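Local coordinates for protein techylectin-5A (Tachypleus tridentatus, PDB 1JC9) that agglutinates bacteria and erythrocytes in horseshoe crab innate immunity by recognising acetyl-containing substances on their surfaces, at residues F105-K113 / F192-D200. Residues are numbered along the deposited sequence; the frame is centred on the assembly and turned at random.
With CA (calcium ion), chain C.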
ATOM      1  N   PHE A 105     -12.636  -2.590   0.893  1.00 24.54           N
ATOM      2  CA  PHE A 105     -11.772  -1.618   0.229  1.00 24.13           C
ATOM      3  C   PHE A 105     -12.373  -1.040  -1.045  1.00 24.76           C
ATOM      4  O   PHE A 105     -11.712  -0.301  -1.780  1.00 24.29           O
ATOM      5  CB  PHE A 105     -10.407  -2.246  -0.071  1.00 21.97           C
ATOM      6  CG  PHE A 105      -9.466  -2.216   1.100  1.00 21.56           C
ATOM      7  CD1 PHE A 105      -9.805  -2.835   2.300  1.00 20.49           C
ATOM      8  CD2 PHE A 105      -8.259  -1.531   1.017  1.00 20.37           C
ATOM      9  CE1 PHE A 105      -8.956  -2.768   3.404  1.00 20.33           C
ATOM     10  CE2 PHE A 105      -7.402  -1.460   2.116  1.00 20.60           C
ATOM     11  CZ  PHE A 105      -7.754  -2.079   3.313  1.00 19.34           C
ATOM     12  N   TYR A 106     -13.634  -1.377  -1.299  1.00 25.49           N
ATOM     13  CA  TYR A 106     -14.350  -0.885  -2.467  1.00 25.91           C
ATOM     14  C   TYR A 106     -14.946   0.464  -2.064  1.00 25.68           C
ATOM     15  O   TYR A 106     -16.156   0.585  -1.885  1.00 27.01           O
ATOM     16  CB  TYR A 106     -15.463  -1.872  -2.831  1.00 27.81           C
ATOM     17  CG  TYR A 106     -16.171  -1.575  -4.131  1.00 32.47           C
ATOM     18  CD1 TYR A 106     -15.498  -1.660  -5.346  1.00 34.18           C
ATOM     19  CD2 TYR A 106     -17.520  -1.218  -4.149  1.00 35.09           C
ATOM     20  CE1 TYR A 106     -16.146  -1.400  -6.549  1.00 35.24           C
ATOM     21  CE2 TYR A 106     -18.179  -0.952  -5.353  1.00 35.66           C
ATOM     22  CZ  TYR A 106     -17.481  -1.046  -6.547  1.00 36.33           C
ATOM     23  OH  TYR A 106     -18.109  -0.774  -7.740  1.00 38.93           O
ATOM     24  N   LYS A 107     -14.092   1.474  -1.911  1.00 25.35           N
ATOM     25  CA  LYS A 107     -14.543   2.798  -1.488  1.00 23.56           C
ATOM     26  C   LYS A 107     -14.185   3.903  -2.472  1.00 22.85           C
ATOM     27  O   LYS A 107     -13.298   3.741  -3.300  1.00 23.35           O
ATOM     28  CB  LYS A 107     -13.949   3.140  -0.118  1.00 24.31           C
ATOM     29  CG  LYS A 107     -14.337   2.187   1.005  1.00 24.52           C
ATOM     30  CD  LYS A 107     -13.973   2.783   2.358  1.00 28.47           C
ATOM     31  CE  LYS A 107     -14.201   1.803   3.501  1.00 29.90           C
ATOM     32  NZ  LYS A 107     -15.586   1.259   3.495  1.00 30.78           N
ATOM     33  N   PRO A 108     -14.869   5.056  -2.378  1.00 23.39           N
ATOM     34  CA  PRO A 108     -14.635   6.207  -3.255  1.00 23.70           C
ATOM     35  C   PRO A 108     -13.398   7.042  -2.928  1.00 23.07           C
ATOM     36  O   PRO A 108     -12.739   6.838  -1.909  1.00 22.17           O
ATOM     37  CB  PRO A 108     -15.919   7.013  -3.106  1.00 23.45           C
ATOM     38  CG  PRO A 108     -16.249   6.795  -1.666  1.00 23.14           C
ATOM     39  CD  PRO A 108     -16.035   5.300  -1.507  1.00 22.98           C
ATOM     40  N   TRP A 109     -13.112   7.993  -3.815  1.00 23.09           N
ATOM     41  CA  TRP A 109     -11.970   8.896  -3.710  1.00 23.15           C
ATOM     42  C   TRP A 109     -11.774   9.534  -2.339  1.00 23.24           C
ATOM     43  O   TRP A 109     -10.658   9.556  -1.811  1.00 22.74           O
ATOM     44  CB  TRP A 109     -12.097   9.992  -4.773  1.00 21.58           C
ATOM     45  CG  TRP A 109     -10.909  10.902  -4.889  1.00 21.84           C
ATOM     46  CD1 TRP A 109     -10.709  12.084  -4.232  1.00 20.90           C
ATOM     47  CD2 TRP A 109      -9.769  10.716  -5.737  1.00 21.79           C
ATOM     48  NE1 TRP A 109      -9.519  12.648  -4.625  1.00 19.98           N
ATOM     49  CE2 TRP A 109      -8.921  11.829  -5.546  1.00 21.55           C
ATOM     50  CE3 TRP A 109      -9.383   9.717  -6.642  1.00 21.18           C
ATOM     51  CZ2 TRP A 109      -7.708  11.973  -6.229  1.00 21.41           C
ATOM     52  CZ3 TRP A 109      -8.180   9.860  -7.321  1.00 20.62           C
ATOM     53  CH2 TRP A 109      -7.357  10.981  -7.110  1.00 21.64           C
ATOM     54  N   LYS A 110     -12.850  10.056  -1.759  1.00 23.42           N
ATOM     55  CA  LYS A 110     -12.751  10.700  -0.454  1.00 24.35           C
ATOM     56  C   LYS A 110     -12.167   9.784   0.622  1.00 23.88           C
ATOM     57  O   LYS A 110     -11.346  10.211   1.436  1.00 23.76           O
ATOM     58  CB  LYS A 110     -14.121  11.203   0.005  1.00 27.10           C
ATOM     59  CG  LYS A 110     -14.073  11.901   1.361  1.00 31.79           C
ATOM     60  CD  LYS A 110     -15.424  12.451   1.783  1.00 36.94           C
ATOM     61  CE  LYS A 110     -15.313  13.169   3.122  1.00 39.74           C
ATOM     62  NZ  LYS A 110     -16.610  13.755   3.551  1.00 42.95           N
ATOM     63  N   ASN A 111     -12.595   8.527   0.633  1.00 22.61           N
ATOM     64  CA  ASN A 111     -12.106   7.575   1.624  1.00 22.37           C
ATOM     65  C   ASN A 111     -10.628   7.259   1.426  1.00 20.84           C
ATOM     66  O   ASN A 111      -9.871   7.152   2.394  1.00 20.81           O
ATOM     67  CB  ASN A 111     -12.934   6.291   1.565  1.00 25.53           C
ATOM     68  CG  ASN A 111     -14.353   6.498   2.062  1.00 29.02           C
ATOM     69  OD1 ASN A 111     -14.576   6.767   3.244  1.00 32.10           O
ATOM     70  ND2 ASN A 111     -15.319   6.386   1.162  1.00 27.96           N
ATOM     71  N   TYR A 112     -10.215   7.109   0.172  1.00 18.97           N
ATOM     72  CA  TYR A 112      -8.819   6.820  -0.115  1.00 18.57           C
ATOM     73  C   TYR A 112      -7.944   8.034   0.152  1.00 17.93           C
ATOM     74  O   TYR A 112      -6.762   7.905   0.474  1.00 19.37           O
ATOM     75  CB  TYR A 112      -8.671   6.339  -1.558  1.00 16.10           C
ATOM     76  CG  TYR A 112      -8.805   4.840  -1.668  1.00 15.03           C
ATOM     77  CD1 TYR A 112      -7.747   4.006  -1.312  1.00 17.34           C
ATOM     78  CD2 TYR A 112     -10.007   4.250  -2.058  1.00 15.17           C
ATOM     79  CE1 TYR A 112      -7.876   2.617  -1.336  1.00 16.64           C
ATOM     80  CE2 TYR A 112     -10.151   2.854  -2.084  1.00 15.88           C
ATOM     81  CZ  TYR A 112      -9.080   2.048  -1.719  1.00 17.14           C
ATOM     82  OH  TYR A 112      -9.209   0.672  -1.720  1.00 17.99           O
ATOM     83  N   LYS A 113      -8.535   9.216   0.028  1.00 18.64           N
ATOM     84  CA  LYS A 113      -7.824  10.464   0.272  1.00 18.36           C
ATOM     85  C   LYS A 113      -7.530  10.630   1.765  1.00 19.37           C
ATOM     86  O   LYS A 113      -6.408  10.971   2.156  1.00 19.21           O
ATOM     87  CB  LYS A 113      -8.670  11.644  -0.228  1.00 17.93           C
ATOM     88  CG  LYS A 113      -8.245  13.013   0.302  1.00 17.38           C
ATOM     89  CD  LYS A 113      -9.240  14.080  -0.133  1.00 20.74           C
ATOM     90  CE  LYS A 113      -8.971  15.425   0.539  1.00 20.97           C
ATOM     91  NZ  LYS A 113      -7.687  16.030   0.097  1.00 20.96           N
ATOM     92  N   PHE A 192      -3.943   7.801  -9.640  1.00 20.38           N
ATOM     93  CA  PHE A 192      -4.669   6.926  -8.741  1.00 21.29           C
ATOM     94  C   PHE A 192      -6.113   6.956  -9.238  1.00 21.67           C
ATOM     95  O   PHE A 192      -6.597   8.011  -9.651  1.00 21.44           O
ATOM     96  CB  PHE A 192      -4.614   7.471  -7.315  1.00 19.51           C
ATOM     97  CG  PHE A 192      -5.019   6.474  -6.271  1.00 20.24           C
ATOM     98  CD1 PHE A 192      -4.124   5.495  -5.843  1.00 19.60           C
ATOM     99  CD2 PHE A 192      -6.293   6.513  -5.707  1.00 20.36           C
ATOM    100  CE1 PHE A 192      -4.486   4.571  -4.865  1.00 19.32           C
ATOM    101  CE2 PHE A 192      -6.667   5.592  -4.727  1.00 19.92           C
ATOM    102  CZ  PHE A 192      -5.759   4.618  -4.306  1.00 19.62           C
ATOM    103  N   SER A 193      -6.793   5.812  -9.223  1.00 21.12           N
ATOM    104  CA  SER A 193      -8.192   5.758  -9.650  1.00 21.34           C
ATOM    105  C   SER A 193      -9.052   5.081  -8.588  1.00 23.15           C
ATOM    106  O   SER A 193      -8.569   4.252  -7.816  1.00 23.54           O
ATOM    107  CB  SER A 193      -8.346   4.984 -10.964  1.00 19.61           C
ATOM    108  OG  SER A 193      -7.779   5.675 -12.060  1.00 21.14           O
ATOM    109  N   THR A 194     -10.329   5.446  -8.553  1.00 23.87           N
ATOM    110  CA  THR A 194     -11.279   4.863  -7.612  1.00 24.33           C
ATOM    111  C   THR A 194     -12.590   4.625  -8.356  1.00 26.67           C
ATOM    112  O   THR A 194     -12.758   5.081  -9.488  1.00 25.62           O
ATOM    113  CB  THR A 194     -11.535   5.795  -6.410  1.00 25.27           C
ATOM    114  OG1 THR A 194     -11.911   7.095  -6.884  1.00 24.92           O
ATOM    115  CG2 THR A 194     -10.279   5.905  -5.542  1.00 22.29           C
ATOM    116  N   ILE A 195     -13.517   3.915  -7.724  1.00 27.14           N
ATOM    117  CA  ILE A 195     -14.794   3.615  -8.350  1.00 29.11           C
ATOM    118  C   ILE A 195     -15.530   4.839  -8.880  1.00 29.88           C
ATOM    119  O   ILE A 195     -16.279   4.740  -9.851  1.00 31.08           O
ATOM    120  CB  ILE A 195     -15.721   2.867  -7.376  1.00 31.33           C
ATOM    121  CG1 ILE A 195     -15.924   3.690  -6.105  1.00 30.63           C
ATOM    122  CG2 ILE A 195     -15.115   1.516  -7.034  1.00 33.51           C
ATOM    123  CD1 ILE A 195     -16.788   3.000  -5.070  1.00 33.16           C
ATOM    124  N   ASP A 196     -15.315   5.993  -8.256  1.00 29.28           N
ATOM    125  CA  ASP A 196     -15.988   7.209  -8.686  1.00 28.86           C
ATOM    126  C   ASP A 196     -15.116   8.161  -9.505  1.00 29.51           C
ATOM    127  O   ASP A 196     -15.565   9.239  -9.895  1.00 30.32           O
ATOM    128  CB  ASP A 196     -16.574   7.940  -7.468  1.00 29.14           C
ATOM    129  CG  ASP A 196     -15.510   8.409  -6.489  1.00 29.47           C
ATOM    130  OD1 ASP A 196     -14.531   7.671  -6.259  1.00 29.26           O
ATOM    131  OD2 ASP A 196     -15.664   9.514  -5.928  1.00 30.55           O
ATOM    132  N   LYS A 197     -13.873   7.772  -9.775  1.00 28.04           N
ATOM    133  CA  LYS A 197     -12.988   8.625 -10.561  1.00 28.18           C
ATOM    134  C   LYS A 197     -12.013   7.838 -11.424  1.00 27.14           C
ATOM    135  O   LYS A 197     -11.013   7.317 -10.933  1.00 25.28           O
ATOM    136  CB  LYS A 197     -12.224   9.589  -9.647  1.00 29.83           C
ATOM    137  CG  LYS A 197     -13.124  10.606  -8.970  1.00 32.85           C
ATOM    138  CD  LYS A 197     -12.339  11.693  -8.277  1.00 36.20           C
ATOM    139  CE  LYS A 197     -13.272  12.738  -7.680  1.00 39.33           C
ATOM    140  NZ  LYS A 197     -12.515  13.805  -6.952  1.00 43.43           N
ATOM    141  N   ASP A 198     -12.317   7.771 -12.719  1.00 26.49           N
ATOM    142  CA  ASP A 198     -11.507   7.058 -13.703  1.00 27.10           C
ATOM    143  C   ASP A 198     -10.354   7.914 -14.222  1.00 27.39           C
ATOM    144  O   ASP A 198     -10.562   8.830 -15.018  1.00 27.12           O
ATOM    145  CB  ASP A 198     -12.380   6.638 -14.890  1.00 27.90           C
ATOM    146  CG  ASP A 198     -11.635   5.775 -15.894  1.00 28.98           C
ATOM    147  OD1 ASP A 198     -10.404   5.935 -16.037  1.00 30.85           O
ATOM    148  OD2 ASP A 198     -12.285   4.944 -16.559  1.00 30.31           O
ATOM    149  N   HIS A 199      -9.139   7.600 -13.783  1.00 26.23           N
ATOM    150  CA  HIS A 199      -7.959   8.333 -14.218  1.00 25.86           C
ATOM    151  C   HIS A 199      -6.963   7.397 -14.902  1.00 25.79           C
ATOM    152  O   HIS A 199      -5.810   7.768 -15.124  1.00 26.01           O
ATOM    153  CB  HIS A 199      -7.288   9.001 -13.015  1.00 26.03           C
ATOM    154  CG  HIS A 199      -8.141  10.030 -12.340  1.00 27.56           C
ATOM    155  ND1 HIS A 199      -8.223  10.144 -10.969  1.00 26.38           N
ATOM    156  CD2 HIS A 199      -8.931  11.008 -12.845  1.00 27.26           C
ATOM    157  CE1 HIS A 199      -9.026  11.146 -10.658  1.00 26.06           C
ATOM    158  NE2 HIS A 199      -9.468  11.687 -11.778  1.00 26.93           N
ATOM    159  N   ASP A 200      -7.402   6.187 -15.236  1.00 25.70           N
ATOM    160  CA  ASP A 200      -6.509   5.223 -15.872  1.00 27.75           C
ATOM    161  C   ASP A 200      -6.338   5.483 -17.374  1.00 30.12           C
ATOM    162  O   ASP A 200      -6.874   6.456 -17.910  1.00 31.49           O
ATOM    163  CB  ASP A 200      -7.009   3.793 -15.617  1.00 24.02           C
ATOM    164  CG  ASP A 200      -8.361   3.517 -16.247  1.00 25.10           C
ATOM    165  OD1 ASP A 200      -9.261   3.027 -15.531  1.00 21.71           O
ATOM    166  OD2 ASP A 200      -8.521   3.776 -17.461  1.00 23.36           O
TER
HETATM  167 CA    CA C 301     -10.674   4.483 -18.139  1.00 27.98          CA
HETATM  168  O   HOH W   1     -12.343   2.725  -5.439  1.00 29.98           O
HETATM  169  O   HOH W   2     -15.421  10.518  -3.392  1.00 23.62           O
HETATM  170  O   HOH W   3      -9.462   6.318 -18.815  1.00 35.27           O
HETATM  171  O   HOH W   4     -12.498   5.453 -19.715  1.00 35.37           O
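D196, carried on the 192-200 loop, grips the start of helix 109-114 from across the contact: its OD1 takes the backbone N-H of W109, at 2.8 Å and 158°. P108, at the N-cap position, has no side-chain acceptor, and D196 supplies one from another loop. The same oxygen accepts from OG1 of T194, which steadies the carboxylate, while OD2 reaches the N of K110 through a water. Aspartate suits this place, since its negative charge probably also gains from the positive end of the helix dipole. The type I turn T194 to K197 sets it there, with CG held between backbone N and carbonyl carbon (chi1 63°).

W109 buries more area than any other residue here. Its indole offers a broad electron-rich face, and K197 an extended chain ending in a cation: CD and then NZ lie over that face, NZ 3.9 Å from the centroid of the five-membered ring in a cation-pi contact. H199 forms an offset edge-to-face pair with the six-membered ring of W109, planes at 87°, and its ND1 donates to F192 O in the imidazole plane, fixing the ring's rotation. The indole NE1 is hydrogen-bonded to E165. Y112 CD1 lies 3.6 Å from F192 CZ.

On either side of H199 in the sequence, D198 (OD1 and OD2) and D200 (OD2) bind calcium, with the carbonyl oxygens of H202 and T204 completing the protein ligands. The contact thus joins helix 109-114 to the loop that carries part of the calcium site of the fibrinogen C-terminal domain.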